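Local structure of calcium binding protein (Fasciola hepatica, 5FWZ) at residues V21-K26 with N50-K55; V63-S68 with I89-R94. The protein probably binds calcium as a full-length protein, this chain being its dynein light chain-like domain, which pairs with a second copy through their beta sheets. One frame throughout, in Å; residues are numbered along the deposited sequence.

How the interactions relate
Both interactions belong to one dynein light chain-like domain, and they meet where its helices lie on its sheet. Interaction 1 joins helix 17-33 to helix 41-56; interaction 2 joins strand 60-65, which follows the second helix in the chain, to strand 88-94. Their centres are about 14 Å apart, on opposite sides of the centre of the chain, yet they touch: SD of M52 packs on CB of A92 at 4.1 Å. The mercury (II) ion, part of this crystal derivative, sits at this junction. It is bound by C90 of interaction 2 and by C62, while the side chain of M52 in interaction 1 comes within about 5 Å.

Interaction 1 of 2, residues V21-K26 with N50-K55; sequences VEVTEK and NYMDEK
K26 lays its aliphatic chain over one face of the Y51 ring, the main apolar element between two nearly antiparallel helices (153° between their directions, segment axes approaching to 11.4 Å). The CH-pi geometry is close to ideal: CG of K26 stands 3.7 Å from the centroid of the Y51 ring and only 6° off its normal. A bend at chi2 (71°) turns the lysine chain across the ring, so CD and CE follow its CD1 side, CE of K26 lying 3.6 Å from CD1 of Y51. OH of Y51 reaches to 3.4 Å from CB of E22.

A second apolar contact lies deeper, where the methyl CE of M52 meets CG2 of V23 at 3.9 Å. The two side chains cross at about a right angle, and V23 also packs on I81 and F83 of strand 80-85.

The charged contact lies toward solvent, between E22 and the exposed K55. OE1 of E22 forms a salt bridge with NZ of K55 at 3.2 Å. The lysine bends at chi4, and the oxygen sits beside its CE-NZ end, CE of K55 being 3.0 Å from OE1 of E22. OE2 of E22 is hydrogen-bonded to the hydroxyl of Y56.

The contact thus grades from apolar against the sheet to charged at the surface, with Y51 between; two partners on E22, one a lysine, are consistent with a charged carboxylate.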
ATOM      1  N   VAL A  21      11.092  12.539  11.660  1.00 23.88           N
ATOM      2  CA  VAL A  21      11.064  12.363  13.109  1.00 24.99           C
ATOM      3  C   VAL A  21       9.644  12.356  13.687  1.00 25.25           C
ATOM      4  O   VAL A  21       9.315  11.462  14.440  1.00 23.73           O
ATOM      5  CB  VAL A  21      11.927  13.426  13.846  1.00 26.59           C
ATOM      6  CG1 VAL A  21      11.752  13.327  15.373  1.00 28.09           C
ATOM      7  CG2 VAL A  21      13.417  13.288  13.489  1.00 25.47           C
ATOM      8  N   GLU A  22       8.798  13.318  13.335  1.00 27.18           N
ATOM      9  CA  GLU A  22       7.425  13.321  13.895  1.00 28.56           C
ATOM     10  C   GLU A  22       6.641  12.072  13.490  1.00 26.85           C
ATOM     11  O   GLU A  22       5.908  11.473  14.302  1.00 24.79           O
ATOM     12  CB  GLU A  22       6.575  14.528  13.478  1.00 32.18           C
ATOM     13  CG  GLU A  22       7.293  15.753  13.000  1.00 35.64           C
ATOM     14  CD  GLU A  22       6.358  16.925  12.844  1.00 41.40           C
ATOM     15  OE1 GLU A  22       6.011  17.502  13.902  1.00 45.30           O
ATOM     16  OE2 GLU A  22       5.948  17.238  11.681  1.00 38.69           O
ATOM     17  N   VAL A  23       6.777  11.693  12.215  1.00 24.97           N
ATOM     18  CA  VAL A  23       6.011  10.579  11.683  1.00 23.63           C
ATOM     19  C   VAL A  23       6.477   9.293  12.366  1.00 22.89           C
ATOM     20  O   VAL A  23       5.679   8.554  12.895  1.00 23.49           O
ATOM     21  CB  VAL A  23       6.127  10.465  10.146  1.00 24.14           C
ATOM     22  CG1 VAL A  23       5.486   9.172   9.632  1.00 22.89           C
ATOM     23  CG2 VAL A  23       5.508  11.691   9.467  1.00 24.83           C
ATOM     24  N   THR A  24       7.772   9.059  12.409  1.00 22.41           N
ATOM     25  CA  THR A  24       8.264   7.808  12.935  1.00 23.30           C
ATOM     26  C   THR A  24       8.057   7.690  14.437  1.00 23.75           C
ATOM     27  O   THR A  24       7.761   6.598  14.934  1.00 22.16           O
ATOM     28  CB  THR A  24       9.741   7.596  12.559  1.00 22.55           C
ATOM     29  OG1 THR A  24      10.519   8.722  12.985  1.00 21.57           O
ATOM     30  CG2 THR A  24       9.862   7.429  11.056  1.00 21.91           C
ATOM     31  N   GLU A  25       8.197   8.801  15.161  1.00 26.16           N
ATOM     32  CA  GLU A  25       8.023   8.770  16.632  1.00 27.94           C
ATOM     33  C   GLU A  25       6.573   8.505  16.956  1.00 26.35           C
ATOM     34  O   GLU A  25       6.276   7.792  17.887  1.00 30.87           O
ATOM     35  CB  GLU A  25       8.535  10.060  17.334  1.00 29.53           C
ATOM     36  CG  GLU A  25      10.062  10.212  17.454  1.00 30.93           C
ATOM     37  CD  GLU A  25      10.755   8.954  17.998  1.00 34.33           C
ATOM     38  OE1 GLU A  25      10.355   8.471  19.087  1.00 37.09           O
ATOM     39  OE2 GLU A  25      11.678   8.419  17.323  1.00 32.30           O
ATOM     40  N   LYS A  26       5.674   9.066  16.171  1.00 25.74           N
ATOM     41  CA  LYS A  26       4.234   8.844  16.352  1.00 26.94           C
ATOM     42  C   LYS A  26       3.883   7.379  16.118  1.00 25.11           C
ATOM     43  O   LYS A  26       3.148   6.779  16.892  1.00 23.95           O
ATOM     44  CB  LYS A  26       3.422   9.779  15.410  1.00 27.70           C
ATOM     45  CG  LYS A  26       1.916   9.553  15.401  1.00 27.87           C
ATOM     46  CD  LYS A  26       1.318  10.021  16.702  1.00 29.58           C
ATOM     47  CE  LYS A  26      -0.172   9.805  16.726  1.00 31.99           C
ATOM     48  NZ  LYS A  26      -0.655   9.780  18.136  1.00 32.82           N
ATOM     49  N   ASN A  50      -4.990   9.505  10.275  1.00 31.66           N
ATOM     50  CA  ASN A  50      -5.654  10.697  10.841  1.00 32.66           C
ATOM     51  C   ASN A  50      -4.675  11.738  11.340  1.00 31.54           C
ATOM     52  O   ASN A  50      -4.852  12.924  11.068  1.00 30.41           O
ATOM     53  CB  ASN A  50      -6.605  10.334  11.964  1.00 31.68           C
ATOM     54  CG  ASN A  50      -7.811   9.597  11.465  1.00 33.32           C
ATOM     55  OD1 ASN A  50      -8.236   9.755  10.319  1.00 33.39           O
ATOM     56  ND2 ASN A  50      -8.370   8.771  12.319  1.00 36.81           N
ATOM     57  N   TYR A  51      -3.646  11.290  12.050  1.00 29.25           N
ATOM     58  CA  TYR A  51      -2.547  12.167  12.456  1.00 29.42           C
ATOM     59  C   TYR A  51      -1.975  12.934  11.281  1.00 29.76           C
ATOM     60  O   TYR A  51      -1.846  14.158  11.348  1.00 29.39           O
ATOM     61  CB  TYR A  51      -1.454  11.342  13.119  1.00 30.68           C
ATOM     62  CG  TYR A  51      -0.199  12.084  13.493  1.00 31.01           C
ATOM     63  CD1 TYR A  51      -0.098  12.798  14.689  1.00 29.71           C
ATOM     64  CD2 TYR A  51       0.914  12.037  12.658  1.00 32.30           C
ATOM     65  CE1 TYR A  51       1.072  13.465  15.030  1.00 29.86           C
ATOM     66  CE2 TYR A  51       2.074  12.707  12.984  1.00 33.83           C
ATOM     67  CZ  TYR A  51       2.151  13.408  14.171  1.00 32.54           C
ATOM     68  OH  TYR A  51       3.341  14.015  14.434  1.00 34.79           O
ATOM     69  N   MET A  52      -1.690  12.231  10.192  1.00 28.20           N
ATOM     70  CA  MET A  52      -1.083  12.876   9.007  1.00 30.14           C
ATOM     71  C   MET A  52      -1.994  13.822   8.211  1.00 27.50           C
ATOM     72  O   MET A  52      -1.553  14.830   7.713  1.00 27.45           O
ATOM     73  CB  MET A  52      -0.458  11.810   8.115  1.00 29.47           C
ATOM     74  CG  MET A  52       0.726  11.197   8.843  1.00 34.31           C
ATOM     75  SD  MET A  52       1.594   9.959   7.894  1.00 42.14           S
ATOM     76  CE  MET A  52       2.659  11.022   6.924  1.00 40.32           C
ATOM     77  N   ASP A  53      -3.244  13.465   8.053  1.00 26.66           N
ATOM     78  CA  ASP A  53      -4.220  14.371   7.480  1.00 29.44           C
ATOM     79  C   ASP A  53      -4.295  15.682   8.269  1.00 31.17           C
ATOM     80  O   ASP A  53      -4.218  16.766   7.709  1.00 30.79           O
ATOM     81  CB  ASP A  53      -5.601  13.696   7.505  1.00 28.50           C
ATOM     82  CG  ASP A  53      -5.793  12.692   6.380  1.00 29.49           C
ATOM     83  OD1 ASP A  53      -5.015  12.667   5.397  1.00 29.44           O
ATOM     84  OD2 ASP A  53      -6.774  11.938   6.463  1.00 30.05           O
ATOM     85  N   GLU A  54      -4.451  15.547   9.575  1.00 33.48           N
ATOM     86  CA  GLU A  54      -4.531  16.680  10.479  1.00 38.52           C
ATOM     87  C   GLU A  54      -3.277  17.555  10.323  1.00 38.16           C
ATOM     88  O   GLU A  54      -3.355  18.759  10.059  1.00 37.77           O
ATOM     89  CB  GLU A  54      -4.686  16.171  11.923  1.00 43.79           C
ATOM     90  CG  GLU A  54      -5.469  17.072  12.854  1.00 52.58           C
ATOM     91  CD  GLU A  54      -4.850  18.456  12.983  1.00 61.77           C
ATOM     92  OE1 GLU A  54      -3.628  18.526  13.290  1.00 69.05           O
ATOM     93  OE2 GLU A  54      -5.573  19.467  12.767  1.00 60.22           O
ATOM     94  N   LYS A  55      -2.118  16.924  10.418  1.00 36.33           N
ATOM     95  CA  LYS A  55      -0.870  17.647  10.555  1.00 34.27           C
ATOM     96  C   LYS A  55      -0.313  18.166   9.229  1.00 33.93           C
ATOM     97  O   LYS A  55       0.288  19.233   9.190  1.00 31.08           O
ATOM     98  CB  LYS A  55       0.136  16.740  11.235  1.00 35.76           C
ATOM     99  CG  LYS A  55       1.160  17.465  12.046  1.00 40.01           C
ATOM    100  CD  LYS A  55       1.683  16.576  13.152  1.00 42.13           C
ATOM    101  CE  LYS A  55       3.025  17.076  13.643  1.00 44.89           C
ATOM    102  NZ  LYS A  55       2.971  18.461  14.164  1.00 47.88           N
TER

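Interaction 2 of 2, residues V63-S68 with I89-R94; sequences VILTGS and ICLAWR. With HG (mercury (II) ion), chain B.
V63 and L91 form a hydrogen-bonded antiparallel pair, as do L65 and I89, with the non-hydrogen-bonded pair I64 and C90 between them; the strand axes run 4.7 Å apart at 165°. Four backbone bonds fix this register. The shortest, from N of L91 to O of V63, measures 2.7 Å with an N-H...O angle of 166°. Between the bonded pairs, CA of I64 adds a CA-H...O contact to O of I89 at 3.3 Å.

On one face the side chains form a continuous apolar row. CG2 of V63 reaches CH2 of W93 at 4.0 Å, while CD2 of L65 meets CD1 of L91 at 3.9 Å. With chi1 of 73°, L65 holds CG between its backbone N and carbonyl carbon, and from there CG lies 4.0 Å from CB of I89. Farther out, CD1 of I89 rests 3.4 Å from O of G67.

The opposite face carries I64 and C90. In one of the two conformers modelled for C90, SG binds the mercury (II) ion at 2.5 Å, and C62 supplies the second sulfur.

Strand 80-85 flanks strand 88-94 on its other side, and helix 41-56 covers the I64 face through V44 and A45. At the outer edge, V63, I64 and L65 pair antiparallel with a strand of the second subunit, carrying the sheet across the dimer interface as in dynein light chains.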
ATOM      1  N   VAL A  63      -0.121   2.117   4.745  1.00 26.50           N
ATOM      2  CA  VAL A  63      -0.068   0.669   4.657  1.00 26.48           C
ATOM      3  C   VAL A  63       0.980   0.191   5.620  1.00 27.12           C
ATOM      4  O   VAL A  63       2.121   0.638   5.545  1.00 28.93           O
ATOM      5  CB  VAL A  63       0.322   0.191   3.230  1.00 26.49           C
ATOM      6  CG1 VAL A  63       0.335  -1.348   3.139  1.00 26.43           C
ATOM      7  CG2 VAL A  63      -0.603   0.806   2.201  1.00 25.22           C
ATOM      8  N   ILE A  64       0.607  -0.723   6.507  1.00 26.81           N
ATOM      9  CA  ILE A  64       1.566  -1.373   7.382  1.00 26.09           C
ATOM     10  C   ILE A  64       1.701  -2.794   6.897  1.00 26.26           C
ATOM     11  O   ILE A  64       0.717  -3.399   6.520  1.00 28.01           O
ATOM     12  CB  ILE A  64       1.144  -1.344   8.859  1.00 25.02           C
ATOM     13  CG1 ILE A  64       0.971   0.111   9.315  1.00 24.40           C
ATOM     14  CG2 ILE A  64       2.156  -2.086   9.727  1.00 24.15           C
ATOM     15  CD1 ILE A  64       0.205   0.259  10.600  1.00 24.54           C
ATOM     16  N   LEU A  65       2.914  -3.326   6.881  1.00 26.07           N
ATOM     17  CA  LEU A  65       3.110  -4.649   6.340  1.00 28.16           C
ATOM     18  C   LEU A  65       4.319  -5.338   6.938  1.00 28.92           C
ATOM     19  O   LEU A  65       5.172  -4.706   7.524  1.00 28.39           O
ATOM     20  CB  LEU A  65       3.207  -4.584   4.798  1.00 27.49           C
ATOM     21  CG  LEU A  65       4.469  -4.005   4.154  1.00 27.24           C
ATOM     22  CD1 LEU A  65       5.417  -5.107   3.719  1.00 28.07           C
ATOM     23  CD2 LEU A  65       4.149  -3.164   2.941  1.00 26.28           C
ATOM     24  N   THR A  66       4.342  -6.653   6.809  1.00 30.29           N
ATOM     25  CA  THR A  66       5.510  -7.459   7.116  1.00 33.46           C
ATOM     26  C   THR A  66       5.906  -8.120   5.807  1.00 34.71           C
ATOM     27  O   THR A  66       5.101  -8.244   4.895  1.00 40.70           O
ATOM     28  CB  THR A  66       5.203  -8.520   8.191  1.00 33.16           C
ATOM     29  OG1 THR A  66       4.348  -9.536   7.655  1.00 35.76           O
ATOM     30  CG2 THR A  66       4.524  -7.881   9.383  1.00 33.11           C
ATOM     31  N   GLY A  67       7.143  -8.533   5.706  1.00 34.51           N
ATOM     32  CA  GLY A  67       7.641  -9.102   4.471  1.00 34.40           C
ATOM     33  C   GLY A  67       8.132  -8.039   3.540  1.00 33.38           C
ATOM     34  O   GLY A  67       8.472  -6.944   3.964  1.00 35.26           O
ATOM     35  N   SER A  68       8.194  -8.393   2.269  1.00 34.27           N
ATOM     36  CA  SER A  68       8.661  -7.499   1.204  1.00 34.29           C
ATOM     37  C   SER A  68       7.519  -6.797   0.515  1.00 31.39           C
ATOM     38  O   SER A  68       6.383  -7.176   0.688  1.00 35.11           O
ATOM     39  CB  SER A  68       9.428  -8.319   0.193  1.00 34.21           C
ATOM     40  OG  SER A  68      10.432  -9.020   0.892  1.00 35.84           O
ATOM     41  N   ILE A  89       6.954  -2.690   8.295  1.00 29.01           N
ATOM     42  CA  ILE A  89       7.202  -1.663   7.325  1.00 27.77           C
ATOM     43  C   ILE A  89       5.960  -0.777   7.279  1.00 27.10           C
ATOM     44  O   ILE A  89       4.832  -1.252   7.313  1.00 27.15           O
ATOM     45  CB  ILE A  89       7.537  -2.247   5.923  1.00 27.09           C
ATOM     46  CG1 ILE A  89       8.902  -2.961   5.962  1.00 29.56           C
ATOM     47  CG2 ILE A  89       7.477  -1.160   4.837  1.00 25.83           C
ATOM     48  CD1 ILE A  89       9.258  -3.770   4.715  1.00 31.67           C
ATOM     49  N   CYS A  90       6.186   0.512   7.156  1.00 26.72           N
ATOM     50  CA  CYS A  90       5.124   1.494   7.142  0.50 28.06           C
ATOM     51  C   CYS A  90       5.240   2.338   5.893  1.00 27.71           C
ATOM     52  O   CYS A  90       6.292   2.910   5.641  1.00 29.96           O
ATOM     53  CB  CYS A  90       5.248   2.387   8.363  0.50 29.51           C
ATOM     54  SG  CYS A  90       3.873   3.519   8.519  0.50 32.58           S
ATOM     55  N   LEU A  91       4.177   2.398   5.103  1.00 27.12           N
ATOM     56  CA  LEU A  91       4.145   3.200   3.890  1.00 26.15           C
ATOM     57  C   LEU A  91       3.075   4.270   4.080  1.00 26.15           C
ATOM     58  O   LEU A  91       2.012   4.035   4.652  1.00 22.57           O
ATOM     59  CB  LEU A  91       3.812   2.351   2.680  1.00 25.93           C
ATOM     60  CG  LEU A  91       4.550   1.021   2.525  1.00 27.35           C
ATOM     61  CD1 LEU A  91       4.060   0.322   1.270  1.00 26.72           C
ATOM     62  CD2 LEU A  91       6.063   1.193   2.450  1.00 27.83           C
ATOM     63  N   ALA A  92       3.377   5.467   3.625  1.00 24.56           N
ATOM     64  CA  ALA A  92       2.410   6.508   3.692  1.00 24.83           C
ATOM     65  C   ALA A  92       2.709   7.527   2.608  1.00 25.29           C
ATOM     66  O   ALA A  92       3.874   7.911   2.389  1.00 25.52           O
ATOM     67  CB  ALA A  92       2.388   7.138   5.082  1.00 23.69           C
ATOM     68  N   TRP A  93       1.653   7.941   1.914  1.00 24.51           N
ATOM     69  CA  TRP A  93       1.760   8.971   0.909  1.00 25.59           C
ATOM     70  C   TRP A  93       0.439   9.716   0.736  1.00 27.44           C
ATOM     71  O   TRP A  93      -0.635   9.237   1.113  1.00 27.03           O
ATOM     72  CB  TRP A  93       2.276   8.396  -0.416  1.00 26.52           C
ATOM     73  CG  TRP A  93       1.347   7.445  -1.103  1.00 28.98           C
ATOM     74  CD1 TRP A  93       0.522   7.727  -2.158  1.00 28.72           C
ATOM     75  CD2 TRP A  93       1.129   6.063  -0.785  1.00 29.20           C
ATOM     76  NE1 TRP A  93      -0.206   6.619  -2.503  1.00 28.41           N
ATOM     77  CE2 TRP A  93       0.147   5.580  -1.689  1.00 31.11           C
ATOM     78  CE3 TRP A  93       1.643   5.199   0.181  1.00 31.88           C
ATOM     79  CZ2 TRP A  93      -0.318   4.251  -1.664  1.00 33.85           C
ATOM     80  CZ3 TRP A  93       1.170   3.882   0.235  1.00 34.50           C
ATOM     81  CH2 TRP A  93       0.206   3.416  -0.695  1.00 36.88           C
ATOM     82  N   ARG A  94       0.552  10.920   0.203  1.00 30.67           N
ATOM     83  CA  ARG A  94      -0.557  11.852   0.163  1.00 34.28           C
ATOM     84  C   ARG A  94      -1.099  11.950  -1.252  1.00 33.02           C
ATOM     85  O   ARG A  94      -0.323  12.106  -2.195  1.00 33.86           O
ATOM     86  CB  ARG A  94      -0.095  13.219   0.635  1.00 36.60           C
ATOM     87  CG  ARG A  94      -1.262  14.102   1.055  1.00 40.82           C
ATOM     88  CD  ARG A  94      -1.214  15.451   0.384  1.00 42.62           C
ATOM     89  NE  ARG A  94      -1.109  16.529   1.333  1.00 50.24           N
ATOM     90  CZ  ARG A  94      -0.824  17.791   1.012  1.00 50.50           C
ATOM     91  NH1 ARG A  94      -0.585  18.159  -0.241  1.00 50.40           N
ATOM     92  NH2 ARG A  94      -0.776  18.697   1.970  1.00 51.23           N
TER
HETATM   93 HG    HG B1189       1.746   4.653   7.830  1.00 48.35          HG